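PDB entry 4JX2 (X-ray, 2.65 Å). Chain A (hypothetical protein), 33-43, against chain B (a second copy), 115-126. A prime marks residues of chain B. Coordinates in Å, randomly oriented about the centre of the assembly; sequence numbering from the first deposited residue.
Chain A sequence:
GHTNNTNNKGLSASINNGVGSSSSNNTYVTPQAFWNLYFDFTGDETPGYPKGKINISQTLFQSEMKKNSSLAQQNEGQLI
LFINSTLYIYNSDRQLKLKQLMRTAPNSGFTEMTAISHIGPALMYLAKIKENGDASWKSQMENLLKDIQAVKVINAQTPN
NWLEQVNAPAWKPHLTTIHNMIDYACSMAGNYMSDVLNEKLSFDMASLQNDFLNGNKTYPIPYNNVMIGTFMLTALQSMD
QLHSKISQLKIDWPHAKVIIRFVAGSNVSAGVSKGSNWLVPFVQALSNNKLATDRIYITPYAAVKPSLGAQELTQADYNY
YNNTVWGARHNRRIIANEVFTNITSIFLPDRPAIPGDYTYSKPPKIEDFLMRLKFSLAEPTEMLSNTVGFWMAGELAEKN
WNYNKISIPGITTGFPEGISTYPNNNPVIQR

Chain A 33-43: AFWNLYFDFTG
Chain B 115-126: AISHIGPALMYL

Helices from two copies of a protein can pack without a single direct hydrogen bond, with small residues admitting backbone to backbone and one large ring making much of the remaining contact. The contact between chain A 33-43 and chain B 115-126 illustrates the principle, burying 553 Å² summed over both sides. Chain A enters already helical at Ala33; Phe41 has phi/psi of -111/-48 and leads into Thr42, extended at -135/-168, and then Gly43 at positive phi (90/3). Chain B is helical at Ala115′ and again along Pro121′ to Leu126′, with His118′ between the helical segments; the second axis passes 10.2 Å from that of chain A, with N-to-C directions 40° apart.

Ala115′ (-58/-41) sets the register: its CA lies 4.3 Å from Tyr38 CA. Its methyl points toward chain A, and CB sits 3.7 Å from both Phe34 O and Tyr38 N, atoms already joined by the helical hydrogen bond from Tyr38 N to Phe34 O (2.8 Å). A water bridges the backbones, donating to Leu37 O and Ala115′ O at 2.8 Å each.

Ile116′ (m, m) leaves its backbone sideways, yet its CD1 reaches Leu37 CD2 at 3.8 Å, while CG1 lies 4.4 Å from Phe34 CE1, at the edge of that ring. Phe34 is m and Leu37 t, p.

At His118′ (-66/-6; chi1 m, chi2 170°) the chain turns between the two helical segments. The imidazole presents a face to Phe41, with CG 3.6 Å from Phe41 CD2; the centroids are 4.9 Å apart and the planes meet at 55°, an oblique pairing. His118′ ND1 is 3.6 Å from Thr42 CG2 and 2.6 Å from a second water, which donates to Tyr38 O at 2.8 Å. Solvent thus supplies the polar links that the two stretches do not make directly.

Ile119′ (m, t) starts away from chain A, but its CD1 returns to within 4.0 Å of Leu37 CD2, extending the apolar patch.

From here Phe41 (chi1 174°, t; chi2 71°) dominates, with 139 Å² covered. Its CZ meets Pro121′ CB at 3.6 Å, the proline being C-gamma exo. Ala122′ (-57/-48) gives the second register point, CA to Phe41 CA 5.7 Å; Phe41 CD1 approaches Ala122′ CA at 3.5 Å and Ala122′ CB at 3.7 Å. Finally Tyr125′ (chi1 m, chi2 42°) offers its face to the edge of Phe41, with Phe41 CE1 3.6 Å from Tyr125′ CE2, centroids 4.7 Å apart and planes at 64°.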

# COMPACT_ATOMS: atom_id res chain seq x y z
N ALA A 33 2.69 0.62 -38.24
CA ALA A 33 2.49 -0.82 -38.13
C ALA A 33 2.57 -1.26 -36.68
O ALA A 33 1.75 -2.08 -36.25
CB ALA A 33 3.50 -1.57 -38.98
N PHE A 34 3.51 -0.68 -35.88
CA PHE A 34 3.64 -1.02 -34.46
C PHE A 34 2.42 -0.55 -33.64
O PHE A 34 1.95 -1.30 -32.79
CB PHE A 34 4.93 -0.48 -33.86
CG PHE A 34 6.16 -1.30 -34.19
CD1 PHE A 34 6.33 -2.57 -33.66
CD2 PHE A 34 7.16 -0.78 -35.00
CE1 PHE A 34 7.48 -3.31 -33.94
CE2 PHE A 34 8.31 -1.51 -35.27
CZ PHE A 34 8.47 -2.78 -34.73
N TRP A 35 1.90 0.64 -33.90
CA TRP A 35 0.72 1.13 -33.21
C TRP A 35 -0.48 0.24 -33.53
O TRP A 35 -1.20 -0.15 -32.63
CB TRP A 35 0.43 2.59 -33.58
CG TRP A 35 1.15 3.61 -32.75
CD1 TRP A 35 2.01 4.56 -33.20
CD2 TRP A 35 1.04 3.80 -31.32
NE1 TRP A 35 2.45 5.35 -32.14
CE2 TRP A 35 1.88 4.89 -30.98
CE3 TRP A 35 0.30 3.16 -30.30
CZ2 TRP A 35 1.99 5.37 -29.67
CZ3 TRP A 35 0.42 3.63 -29.00
CH2 TRP A 35 1.26 4.71 -28.69
N ASN A 36 -0.65 -0.11 -34.81
CA ASN A 36 -1.73 -0.99 -35.26
C ASN A 36 -1.69 -2.32 -34.49
O ASN A 36 -2.72 -2.71 -33.94
CB ASN A 36 -1.67 -1.21 -36.78
CG ASN A 36 -1.87 0.04 -37.60
OD1 ASN A 36 -2.20 1.12 -37.08
ND2 ASN A 36 -1.68 -0.06 -38.90
N LEU A 37 -0.50 -2.94 -34.38
CA LEU A 37 -0.31 -4.19 -33.64
C LEU A 37 -0.59 -3.98 -32.16
O LEU A 37 -1.26 -4.81 -31.55
CB LEU A 37 1.11 -4.77 -33.84
CG LEU A 37 1.39 -6.13 -33.15
CD1 LEU A 37 0.43 -7.21 -33.65
CD2 LEU A 37 2.83 -6.56 -33.34
N TYR A 38 -0.11 -2.85 -31.59
CA TYR A 38 -0.31 -2.51 -30.18
C TYR A 38 -1.81 -2.44 -29.83
O TYR A 38 -2.26 -3.12 -28.91
CB TYR A 38 0.39 -1.19 -29.82
CG TYR A 38 0.26 -0.84 -28.35
CD1 TYR A 38 1.04 -1.48 -27.39
CD2 TYR A 38 -0.70 0.07 -27.91
CE1 TYR A 38 0.89 -1.19 -26.04
CE2 TYR A 38 -0.86 0.35 -26.56
CZ TYR A 38 -0.05 -0.27 -25.62
OH TYR A 38 -0.21 0.01 -24.29
N PHE A 39 -2.57 -1.69 -30.63
CA PHE A 39 -3.99 -1.45 -30.44
C PHE A 39 -4.87 -2.67 -30.75
O PHE A 39 -6.05 -2.64 -30.40
CB PHE A 39 -4.43 -0.24 -31.27
CG PHE A 39 -3.95 1.08 -30.72
CD1 PHE A 39 -4.00 1.35 -29.36
CD2 PHE A 39 -3.49 2.08 -31.57
CE1 PHE A 39 -3.58 2.58 -28.86
CE2 PHE A 39 -3.10 3.32 -31.07
CZ PHE A 39 -3.14 3.56 -29.73
N ASP A 40 -4.30 -3.74 -31.34
CA ASP A 40 -5.02 -4.99 -31.61
C ASP A 40 -5.34 -5.74 -30.32
O ASP A 40 -6.32 -6.48 -30.27
CB ASP A 40 -4.20 -5.91 -32.55
CG ASP A 40 -4.20 -5.53 -34.03
OD1 ASP A 40 -5.17 -4.88 -34.48
OD2 ASP A 40 -3.25 -5.90 -34.72
N PHE A 41 -4.53 -5.55 -29.28
CA PHE A 41 -4.76 -6.23 -28.02
C PHE A 41 -5.21 -5.25 -26.90
O PHE A 41 -6.18 -5.54 -26.19
CB PHE A 41 -3.50 -7.01 -27.60
CG PHE A 41 -3.55 -7.65 -26.24
CD1 PHE A 41 -4.37 -8.74 -25.99
CD2 PHE A 41 -2.81 -7.13 -25.19
CE1 PHE A 41 -4.42 -9.32 -24.71
CE2 PHE A 41 -2.86 -7.71 -23.91
CZ PHE A 41 -3.68 -8.79 -23.68
N THR A 42 -4.52 -4.12 -26.73
CA THR A 42 -4.85 -3.25 -25.61
C THR A 42 -4.92 -1.77 -26.04
O THR A 42 -5.01 -1.47 -27.21
CB THR A 42 -3.84 -3.52 -24.46
OG1 THR A 42 -4.34 -2.94 -23.25
CG2 THR A 42 -2.39 -3.08 -24.78
N GLY A 43 -4.97 -0.88 -25.05
CA GLY A 43 -5.01 0.56 -25.25
C GLY A 43 -6.37 1.19 -25.37
O GLY A 43 -6.45 2.41 -25.56
N ALA B 115 4.05 -4.26 -28.15
CA ALA B 115 3.19 -4.78 -29.21
C ALA B 115 3.57 -6.22 -29.57
O ALA B 115 2.68 -7.05 -29.76
CB ALA B 115 3.27 -3.90 -30.44
N ILE B 116 4.87 -6.52 -29.65
CA ILE B 116 5.38 -7.86 -29.96
C ILE B 116 5.11 -8.80 -28.77
O ILE B 116 4.66 -9.92 -28.97
CB ILE B 116 6.88 -7.81 -30.35
CG1 ILE B 116 7.11 -7.01 -31.66
CG2 ILE B 116 7.55 -9.21 -30.38
CD1 ILE B 116 6.44 -7.58 -32.97
N SER B 117 5.41 -8.34 -27.54
CA SER B 117 5.19 -9.10 -26.33
C SER B 117 3.73 -9.59 -26.20
O SER B 117 3.47 -10.76 -25.90
CB SER B 117 5.54 -8.26 -25.11
OG SER B 117 5.67 -9.12 -23.99
N HIS B 118 2.78 -8.67 -26.45
CA HIS B 118 1.36 -8.86 -26.29
C HIS B 118 0.73 -9.87 -27.24
O HIS B 118 -0.42 -10.24 -27.03
CB HIS B 118 0.66 -7.51 -26.39
CG HIS B 118 0.73 -6.73 -25.10
ND1 HIS B 118 0.35 -5.40 -25.04
CD2 HIS B 118 1.11 -7.14 -23.86
CE1 HIS B 118 0.49 -5.06 -23.77
NE2 HIS B 118 0.97 -6.06 -23.03
N ILE B 119 1.49 -10.40 -28.21
CA ILE B 119 1.02 -11.41 -29.16
C ILE B 119 0.64 -12.71 -28.38
O ILE B 119 -0.39 -13.31 -28.69
CB ILE B 119 2.05 -11.64 -30.30
CG1 ILE B 119 2.11 -10.40 -31.24
CG2 ILE B 119 1.78 -12.95 -31.08
CD1 ILE B 119 3.29 -10.37 -32.29
N GLY B 120 1.44 -13.10 -27.37
CA GLY B 120 1.17 -14.25 -26.51
C GLY B 120 -0.16 -14.09 -25.79
O GLY B 120 -1.10 -14.83 -26.08
N PRO B 121 -0.30 -13.06 -24.92
CA PRO B 121 -1.60 -12.83 -24.25
C PRO B 121 -2.78 -12.67 -25.23
O PRO B 121 -3.84 -13.20 -24.93
CB PRO B 121 -1.36 -11.54 -23.46
CG PRO B 121 0.10 -11.57 -23.18
CD PRO B 121 0.72 -12.11 -24.42
N ALA B 122 -2.59 -11.99 -26.39
CA ALA B 122 -3.62 -11.83 -27.43
C ALA B 122 -4.12 -13.19 -27.91
O ALA B 122 -5.33 -13.42 -27.96
CB ALA B 122 -3.08 -11.03 -28.61
N LEU B 123 -3.21 -14.12 -28.22
CA LEU B 123 -3.57 -15.47 -28.68
C LEU B 123 -4.28 -16.27 -27.56
O LEU B 123 -5.21 -17.03 -27.84
CB LEU B 123 -2.34 -16.21 -29.21
CG LEU B 123 -1.93 -15.83 -30.64
CD1 LEU B 123 -0.59 -16.40 -30.98
CD2 LEU B 123 -2.96 -16.29 -31.68
N MSE B 124 -3.88 -16.05 -26.28
CA MSE B 124 -4.49 -16.67 -25.10
C MSE B 124 -5.93 -16.22 -24.98
O MSE B 124 -6.81 -17.06 -24.78
CB MSE B 124 -3.71 -16.31 -23.83
CG MSE B 124 -2.41 -17.04 -23.72
SE MSE B 124 -1.44 -16.51 -22.13
CE MSE B 124 0.37 -16.35 -22.97
N TYR B 125 -6.17 -14.91 -25.15
CA TYR B 125 -7.48 -14.28 -25.14
C TYR B 125 -8.34 -14.85 -26.25
O TYR B 125 -9.51 -15.15 -26.00
CB TYR B 125 -7.32 -12.77 -25.33
CG TYR B 125 -7.07 -11.94 -24.10
CD1 TYR B 125 -6.19 -12.36 -23.11
CD2 TYR B 125 -7.65 -10.68 -23.97
CE1 TYR B 125 -5.93 -11.57 -21.98
CE2 TYR B 125 -7.40 -9.89 -22.85
CZ TYR B 125 -6.54 -10.33 -21.87
OH TYR B 125 -6.31 -9.52 -20.79
N LEU B 126 -7.76 -15.04 -27.47
CA LEU B 126 -8.47 -15.58 -28.63
C LEU B 126 -8.95 -17.00 -28.38
O LEU B 126 -10.08 -17.33 -28.74
CB LEU B 126 -7.62 -15.49 -29.92
CG LEU B 126 -7.41 -14.07 -30.49
CD1 LEU B 126 -6.27 -14.03 -31.50
CD2 LEU B 126 -8.68 -13.50 -31.08
O HOH W 1 -0.07 -6.38 -29.55
O HOH W 2 -0.41 -4.62 -27.45